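Local coordinates for uncharacterized protein (Enterococcus faecalis, PDB 3PM7) that is of unknown function but contains a PC4-like coactivator domain, consistent with a role in binding nucleic acid, at residues K25-I30 against F39-W44. Numbering follows the deposited sequence.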
loop_
_atom_site.group_PDB
_atom_site.type_symbol
_atom_site.label_atom_id
_atom_site.label_comp_id
_atom_site.label_asym_id
_atom_site.label_seq_id
_atom_site.Cartn_x
_atom_site.Cartn_y
_atom_site.Cartn_z
ATOM N N LYS A 25 -7.845 -4.033 -5.936
ATOM C CA LYS A 25 -6.687 -3.585 -5.172
ATOM C C LYS A 25 -6.562 -4.496 -3.971
ATOM O O LYS A 25 -7.538 -4.687 -3.233
ATOM C CB LYS A 25 -6.834 -2.119 -4.739
ATOM C CG LYS A 25 -5.493 -1.504 -4.336
ATOM C CD LYS A 25 -5.556 0.025 -4.157
ATOM C CE LYS A 25 -5.666 0.783 -5.480
ATOM N NZ LYS A 25 -6.117 2.216 -5.228
ATOM N N GLU A 26 -5.387 -5.099 -3.782
ATOM C CA GLU A 26 -5.264 -6.206 -2.833
ATOM C C GLU A 26 -4.085 -6.043 -1.903
ATOM O O GLU A 26 -3.047 -5.586 -2.319
ATOM C CB GLU A 26 -5.069 -7.533 -3.593
ATOM C CG GLU A 26 -6.297 -8.076 -4.319
ATOM C CD GLU A 26 -5.996 -9.339 -5.125
ATOM O OE1 GLU A 26 -4.986 -10.044 -4.832
ATOM O OE2 GLU A 26 -6.778 -9.632 -6.061
ATOM N N LEU A 27 -4.234 -6.444 -0.648
ATOM C CA LEU A 27 -3.070 -6.668 0.196
ATOM C C LEU A 27 -2.780 -8.161 0.165
ATOM O O LEU A 27 -3.608 -8.966 0.616
ATOM C CB LEU A 27 -3.351 -6.255 1.639
ATOM C CG LEU A 27 -2.148 -6.486 2.565
ATOM C CD1 LEU A 27 -1.057 -5.458 2.218
ATOM C CD2 LEU A 27 -2.551 -6.346 4.027
ATOM N N ASN A 28 -1.623 -8.542 -0.371
ATOM C CA ASN A 28 -1.182 -9.951 -0.373
ATOM C C ASN A 28 0.183 -10.108 0.257
ATOM O O ASN A 28 0.964 -9.158 0.270
ATOM C CB ASN A 28 -1.077 -10.486 -1.807
ATOM C CG ASN A 28 -2.431 -10.566 -2.490
ATOM O OD1 ASN A 28 -3.390 -11.055 -1.906
ATOM N ND2 ASN A 28 -2.515 -10.081 -3.722
ATOM N N LEU A 29 0.481 -11.310 0.761
ATOM C CA LEU A 29 1.847 -11.641 1.170
ATOM C C LEU A 29 2.507 -12.391 0.022
ATOM O O LEU A 29 1.988 -13.394 -0.458
ATOM C CB LEU A 29 1.873 -12.488 2.449
ATOM C CG LEU A 29 3.284 -12.893 2.905
ATOM C CD1 LEU A 29 3.987 -11.666 3.456
ATOM C CD2 LEU A 29 3.249 -13.994 3.971
ATOM N N ILE A 30 3.642 -11.892 -0.441
ATOM C CA ILE A 30 4.197 -12.367 -1.695
ATOM C C ILE A 30 5.692 -12.618 -1.589
ATOM O O ILE A 30 6.416 -11.843 -0.940
ATOM C CB ILE A 30 3.962 -11.334 -2.809
ATOM C CG1 ILE A 30 2.463 -11.147 -3.021
ATOM C CG2 ILE A 30 4.599 -11.788 -4.120
ATOM C CD1 ILE A 30 2.136 -10.495 -4.313
ATOM N N PHE A 39 4.713 -7.991 2.335
ATOM C CA PHE A 39 3.378 -7.512 2.036
ATOM C C PHE A 39 3.404 -6.610 0.812
ATOM O O PHE A 39 4.331 -5.833 0.625
ATOM C CB PHE A 39 2.792 -6.799 3.248
ATOM C CG PHE A 39 2.473 -7.734 4.375
ATOM C CD1 PHE A 39 3.315 -7.837 5.473
ATOM C CD2 PHE A 39 1.347 -8.538 4.317
ATOM C CE1 PHE A 39 3.023 -8.711 6.508
ATOM C CE2 PHE A 39 1.053 -9.434 5.340
ATOM C CZ PHE A 39 1.881 -9.513 6.442
ATOM N N ASP A 40 2.372 -6.727 -0.016
ATOM C CA ASP A 40 2.342 -6.119 -1.334
ATOM C C ASP A 40 0.934 -5.562 -1.538
ATOM O O ASP A 40 -0.066 -6.268 -1.340
ATOM C CB ASP A 40 2.677 -7.172 -2.409
ATOM C CG ASP A 40 2.797 -6.576 -3.809
ATOM O OD1 ASP A 40 1.862 -6.709 -4.626
ATOM O OD2 ASP A 40 3.832 -5.968 -4.101
ATOM N N LEU A 41 0.857 -4.292 -1.914
ATOM C CA LEU A 41 -0.430 -3.600 -2.047
ATOM C C LEU A 41 -0.521 -3.105 -3.479
ATOM O O LEU A 41 0.271 -2.274 -3.897
ATOM C CB LEU A 41 -0.468 -2.409 -1.092
ATOM C CG LEU A 41 -1.813 -1.742 -0.817
ATOM C CD1 LEU A 41 -2.766 -2.748 -0.235
ATOM C CD2 LEU A 41 -1.631 -0.568 0.140
ATOM N N ARG A 42 -1.466 -3.628 -4.247
ATOM C CA ARG A 42 -1.377 -3.471 -5.683
ATOM C C ARG A 42 -2.688 -3.862 -6.354
ATOM O O ARG A 42 -3.474 -4.620 -5.794
ATOM C CB ARG A 42 -0.228 -4.390 -6.141
ATOM C CG ARG A 42 -0.065 -4.656 -7.613
ATOM C CD ARG A 42 1.084 -5.677 -7.826
ATOM N NE ARG A 42 2.205 -5.406 -6.926
ATOM C CZ ARG A 42 3.188 -4.536 -7.171
ATOM N NH1 ARG A 42 3.211 -3.845 -8.312
ATOM N NH2 ARG A 42 4.163 -4.361 -6.275
ATOM N N GLU A 43 -2.910 -3.370 -7.567
ATOM C CA GLU A 43 -4.080 -3.745 -8.360
ATOM C C GLU A 43 -3.789 -5.040 -9.143
ATOM O O GLU A 43 -2.711 -5.192 -9.708
ATOM C CB GLU A 43 -4.431 -2.610 -9.328
ATOM C CG GLU A 43 -5.885 -2.632 -9.845
ATOM C CD GLU A 43 -6.888 -2.087 -8.844
ATOM O OE1 GLU A 43 -6.481 -1.332 -7.939
ATOM O OE2 GLU A 43 -8.089 -2.417 -8.956
ATOM N N TRP A 44 -4.752 -5.968 -9.161
ATOM C CA TRP A 44 -4.591 -7.250 -9.844
ATOM C C TRP A 44 -5.786 -7.553 -10.736
ATOM O O TRP A 44 -6.937 -7.337 -10.329
ATOM C CB TRP A 44 -4.510 -8.368 -8.817
ATOM C CG TRP A 44 -3.240 -8.413 -8.052
ATOM C CD1 TRP A 44 -2.976 -7.800 -6.858
ATOM C CD2 TRP A 44 -2.044 -9.123 -8.423
ATOM N NE1 TRP A 44 -1.682 -8.093 -6.457
ATOM C CE2 TRP A 44 -1.093 -8.895 -7.410
ATOM C CE3 TRP A 44 -1.693 -9.925 -9.510
ATOM C CZ2 TRP A 44 0.180 -9.437 -7.453
ATOM C CZ3 TRP A 44 -0.407 -10.475 -9.551
ATOM C CH2 TRP A 44 0.503 -10.230 -8.526
HETATM O O HOH W 1 -0.632 -7.552 -3.970
#
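L29 holds its CG anti to the backbone N (chi1 179°), and chi2 of 72° brings methyl CD1 over the centre of the F39 ring, whose CG stands anti to its own carbonyl carbon (chi1 -70°); CD1 lies 4.0 Å from the centroid in a CH-pi contact. On the same face, CD1 of L41 packs 4.0 Å from CB of L27, and beyond it the side chains of K25 and E43 cross at about a right angle, K25 NZ remaining 4.5 Å from E43 OE1. The other face mixes polar groups with the W44 indole and I30. R42 grips D40 side-on, NE to OD1 and NH2 to OD2 at 2.7 Å each, in the guanidinium plane and on the syn lone pairs, which fixes the rotation of the carboxylate at the guanidinium edge. A water 2.7 Å from D40 OD1 donates to it and accepts from W44 NE1 at 2.8 Å, lying at the edge of the indole; a weak bond from N28 ND2 to this water brings in the other strand. I30 CD1 meets W44 CZ2 at 3.8 Å, and R42 CD lies above one indole face, offset toward its rim. Between the two faces, E26–R42 and N28–D40 form antiparallel hydrogen-bonded pairs, including E26 N to R42 O at 2.8 Å. These strands form the central hairpin of a four-stranded antiparallel sheet, flanked by strands 9-18 and 54-57. T56 also binds D40 OD2; F39 stacks on F62 of helix 59-71, F5 of helix 3-8 meets W44 edge-to-face, and the L41 face packs against L41 of the second subunit, whose E61 forms a salt bridge with K25.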